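Local coordinates for protein neuraminidase (Influenza A virus, PDB 4GDI) that may remove terminal sialic acids from glycoconjugates, as influenza neuraminidases do, although its putative active site has diverged, at residues Trp217-Arg222 and Ile235-Asn240. Residues are numbered along the deposited sequence; the frame is centred on the assembly and turned at random.
With CA (calcium ion), chain R; FUC (alpha-L-fucopyranose), chain G.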
ATOM      1  N   TRP A 217      13.072   2.011 -42.068  1.00 27.91           N
ATOM      2  CA  TRP A 217      14.000   2.107 -43.181  1.00 30.58           C
ATOM      3  C   TRP A 217      13.328   2.649 -44.440  1.00 34.61           C
ATOM      4  O   TRP A 217      13.619   3.767 -44.872  1.00 31.13           O
ATOM      5  CB  TRP A 217      14.578   0.723 -43.458  1.00 33.86           C
ATOM      6  CG  TRP A 217      15.410   0.636 -44.675  1.00 37.05           C
ATOM      7  CD1 TRP A 217      15.977   1.672 -45.360  1.00 41.67           C
ATOM      8  CD2 TRP A 217      15.780  -0.557 -45.370  1.00 31.09           C
ATOM      9  NE1 TRP A 217      16.686   1.196 -46.433  1.00 37.93           N
ATOM     10  CE2 TRP A 217      16.578  -0.170 -46.466  1.00 35.15           C
ATOM     11  CE3 TRP A 217      15.513  -1.921 -45.175  1.00 27.24           C
ATOM     12  CZ2 TRP A 217      17.104  -1.090 -47.365  1.00 36.80           C
ATOM     13  CZ3 TRP A 217      16.043  -2.833 -46.060  1.00 35.07           C
ATOM     14  CH2 TRP A 217      16.831  -2.416 -47.148  1.00 34.71           C
ATOM     15  N   ASN A 218      12.425   1.856 -45.012  1.00 25.71           N
ATOM     16  CA  ASN A 218      11.892   2.142 -46.336  1.00 29.10           C
ATOM     17  C   ASN A 218      10.406   1.837 -46.506  1.00 33.95           C
ATOM     18  O   ASN A 218       9.996   1.405 -47.582  1.00 34.93           O
ATOM     19  CB  ASN A 218      12.662   1.307 -47.358  1.00 24.25           C
ATOM     20  CG  ASN A 218      12.627  -0.170 -47.034  1.00 35.73           C
ATOM     21  OD1 ASN A 218      11.942  -0.595 -46.091  1.00 28.82           O
ATOM     22  ND2 ASN A 218      13.358  -0.969 -47.805  1.00 37.28           N
ATOM     23  N   ASP A 219       9.594   2.045 -45.471  1.00 26.55           N
ATOM     24  CA  ASP A 219       8.158   1.788 -45.611  1.00 25.99           C
ATOM     25  C   ASP A 219       7.337   2.594 -44.646  1.00 26.10           C
ATOM     26  O   ASP A 219       7.664   2.704 -43.464  1.00 31.21           O
ATOM     27  CB  ASP A 219       7.836   0.292 -45.435  1.00 25.54           C
ATOM     28  CG  ASP A 219       6.486  -0.109 -46.034  1.00 32.56           C
ATOM     29  OD1 ASP A 219       5.729   0.757 -46.532  1.00 28.18           O
ATOM     30  OD2 ASP A 219       6.165  -1.321 -45.994  1.00 30.47           O
ATOM     31  N   ALA A 220       6.234   3.126 -45.164  1.00 25.60           N
ATOM     32  CA  ALA A 220       5.277   3.857 -44.361  1.00 23.95           C
ATOM     33  C   ALA A 220       4.022   3.009 -44.136  1.00 23.23           C
ATOM     34  O   ALA A 220       3.131   3.397 -43.390  1.00 24.33           O
ATOM     35  CB  ALA A 220       4.925   5.195 -45.043  1.00 36.14           C
ATOM     36  N   LYS A 221       3.948   1.857 -44.794  1.00 23.96           N
ATOM     37  CA  LYS A 221       2.982   0.850 -44.379  1.00 22.65           C
ATOM     38  C   LYS A 221       3.649   0.116 -43.228  1.00 26.36           C
ATOM     39  O   LYS A 221       4.873   0.192 -43.068  1.00 26.86           O
ATOM     40  CB  LYS A 221       2.649  -0.122 -45.515  1.00 25.28           C
ATOM     41  CG  LYS A 221       1.512   0.344 -46.422  1.00 27.22           C
ATOM     42  CD  LYS A 221       1.395  -0.550 -47.652  1.00 26.33           C
ATOM     43  CE  LYS A 221       0.250  -0.094 -48.558  1.00 32.76           C
ATOM     44  NZ  LYS A 221       0.036  -1.039 -49.685  1.00 26.31           N
ATOM     45  N   ARG A 222       2.860  -0.579 -42.421  1.00 22.76           N
ATOM     46  CA  ARG A 222       3.433  -1.396 -41.347  1.00 18.97           C
ATOM     47  C   ARG A 222       3.430  -2.837 -41.798  1.00 24.36           C
ATOM     48  O   ARG A 222       2.386  -3.360 -42.163  1.00 22.97           O
ATOM     49  CB  ARG A 222       2.617  -1.251 -40.069  1.00 26.38           C
ATOM     50  CG  ARG A 222       2.553   0.169 -39.558  1.00 26.69           C
ATOM     51  CD  ARG A 222       1.770   0.237 -38.267  1.00 26.47           C
ATOM     52  NE  ARG A 222       1.741   1.573 -37.689  1.00 27.06           N
ATOM     53  CZ  ARG A 222       2.753   2.118 -37.017  1.00 25.36           C
ATOM     54  NH1 ARG A 222       3.884   1.448 -36.867  1.00 22.74           N
ATOM     55  NH2 ARG A 222       2.637   3.340 -36.504  1.00 24.24           N
ATOM     56  N   ILE A 235       5.413 -13.170 -43.360  1.00 29.61           N
ATOM     57  CA  ILE A 235       5.403 -11.724 -43.233  1.00 28.27           C
ATOM     58  C   ILE A 235       4.555 -11.190 -44.376  1.00 28.24           C
ATOM     59  O   ILE A 235       4.698 -11.633 -45.509  1.00 31.70           O
ATOM     60  CB  ILE A 235       6.829 -11.149 -43.247  1.00 27.99           C
ATOM     61  CG1 ILE A 235       7.546 -11.571 -41.963  1.00 24.54           C
ATOM     62  CG2 ILE A 235       6.797  -9.636 -43.365  1.00 24.08           C
ATOM     63  CD1 ILE A 235       9.014 -11.223 -41.930  1.00 30.51           C
ATOM     64  N   VAL A 236       3.664 -10.253 -44.057  1.00 19.33           N
ATOM     65  CA  VAL A 236       2.667  -9.747 -44.994  1.00 27.50           C
ATOM     66  C   VAL A 236       2.681  -8.209 -45.068  1.00 26.04           C
ATOM     67  O   VAL A 236       3.000  -7.529 -44.086  1.00 23.80           O
ATOM     68  CB  VAL A 236       1.280 -10.237 -44.546  1.00 39.25           C
ATOM     69  CG1 VAL A 236       0.190  -9.340 -45.058  1.00 58.43           C
ATOM     70  CG2 VAL A 236       1.074 -11.683 -44.997  1.00 45.08           C
ATOM     71  N   GLU A 237       2.331  -7.674 -46.231  1.00 23.53           N
ATOM     72  CA  GLU A 237       2.220  -6.230 -46.447  1.00 22.02           C
ATOM     73  C   GLU A 237       0.747  -5.824 -46.584  1.00 29.30           C
ATOM     74  O   GLU A 237      -0.015  -6.477 -47.295  1.00 29.80           O
ATOM     75  CB  GLU A 237       2.970  -5.837 -47.730  1.00 28.58           C
ATOM     76  CG  GLU A 237       3.047  -4.337 -47.948  1.00 23.40           C
ATOM     77  CD  GLU A 237       4.062  -3.651 -47.053  1.00 31.41           C
ATOM     78  OE1 GLU A 237       4.754  -4.355 -46.275  1.00 32.31           O
ATOM     79  OE2 GLU A 237       4.170  -2.403 -47.140  1.00 30.73           O
ATOM     80  N   PRO A 238       0.322  -4.764 -45.881  1.00 22.55           N
ATOM     81  CA  PRO A 238      -1.057  -4.310 -46.103  1.00 32.85           C
ATOM     82  C   PRO A 238      -1.309  -3.987 -47.581  1.00 33.12           C
ATOM     83  O   PRO A 238      -0.426  -3.466 -48.257  1.00 23.42           O
ATOM     84  CB  PRO A 238      -1.152  -3.050 -45.247  1.00 23.86           C
ATOM     85  CG  PRO A 238      -0.174  -3.319 -44.102  1.00 26.34           C
ATOM     86  CD  PRO A 238       0.981  -4.033 -44.790  1.00 25.47           C
ATOM     87  N   CYS A 239      -2.488  -4.327 -48.081  1.00 24.71           N
ATOM     88  CA  CYS A 239      -2.757  -4.191 -49.504  1.00 31.88           C
ATOM     89  C   CYS A 239      -3.738  -3.058 -49.765  1.00 32.08           C
ATOM     90  O   CYS A 239      -4.271  -2.937 -50.863  1.00 29.54           O
ATOM     91  CB  CYS A 239      -3.279  -5.520 -50.078  1.00 30.38           C
ATOM     92  SG  CYS A 239      -2.087  -6.877 -49.963  1.00 34.49           S
ATOM     93  N   ASN A 240      -3.978  -2.221 -48.759  1.00 27.69           N
ATOM     94  CA  ASN A 240      -4.820  -1.052 -48.957  1.00 28.01           C
ATOM     95  C   ASN A 240      -3.952   0.082 -49.492  1.00 29.65           C
ATOM     96  O   ASN A 240      -2.815  -0.154 -49.909  1.00 27.21           O
ATOM     97  CB  ASN A 240      -5.554  -0.679 -47.668  1.00 26.96           C
ATOM     98  CG  ASN A 240      -4.602  -0.291 -46.534  1.00 34.32           C
ATOM     99  OD1 ASN A 240      -3.420  -0.646 -46.544  1.00 32.87           O
ATOM    100  ND2 ASN A 240      -5.125   0.425 -45.544  1.00 29.93           N
TER
HETATM  101 CA    CA R 509       8.471   3.966 -41.680  1.00 25.49          CA
HETATM  102  C1  FUC G   5       9.444 -10.822 -49.552  1.00 40.39           C
HETATM  103  C2  FUC G   5       8.119 -11.554 -49.388  1.00 45.40           C
HETATM  104  C3  FUC G   5       8.194 -12.407 -48.129  1.00 43.50           C
HETATM  105  C4  FUC G   5       8.454 -11.473 -46.957  1.00 38.52           C
HETATM  106  C5  FUC G   5       9.753 -10.700 -47.189  1.00 39.30           C
HETATM  107  C6  FUC G   5      10.006  -9.703 -46.057  1.00 23.40           C
HETATM  108  O2  FUC G   5       7.922 -12.374 -50.512  1.00 49.57           O
HETATM  109  O3  FUC G   5       6.996 -13.118 -47.930  1.00 35.14           O
HETATM  110  O4  FUC G   5       7.377 -10.567 -46.866  1.00 30.23           O
HETATM  111  O5  FUC G   5       9.682 -10.004 -48.422  1.00 42.04           O
HETATM  112  O   HOH W   1       7.437   6.051 -42.349  1.00 26.33           O
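Lys221 reaches across to the loop at Pro238-Asn240 with its chain extended beyond CG. Its ammonium NZ donates hydrogen bonds to Pro238 O (2.9 Å) and Asn240 O (3.0 Å). It approaches the Pro238 carbonyl from above its plane, 36° out. Lys257 O is a third acceptor, so three backbone carbonyls grip this buried charge. The Pro238 ring packs tightly against the Arg222 backbone: its CD sits 3.1 Å from Arg222 O, a buried carbonyl with no hydrogen-bond partner in the model.

Glu237 bends at chi2 (76°) and crosses the Lys221 chain at about a right angle. Its OE2 lies 3.2 Å from Lys221 CB. The same oxygen meets Asp219 OD2 tip to tip at 2.5 Å, with the two carboxylates nearly coplanar (18° apart). Asp219 OD1 accepts from Lys221 N, forming an Asx turn, and from Ala259 N.

The looser side is at Glu237, which is partly exposed; its OE1 bonds a glycerol, probably from crystallisation. Beyond the contact itself, Ile235 O accepts from fucose O4 of an attached glycan (3.2 Å).

Asp219 O also binds calcium at 2.3 Å, with Asn215, Asp245, Gly263, Gly265 and a water. The contact thus joins the calcium-binding loop between strands 208-214 and 224-228 to the chain leaving edge strand 233-236, within one four-stranded antiparallel blade of the neuraminidase beta-propeller.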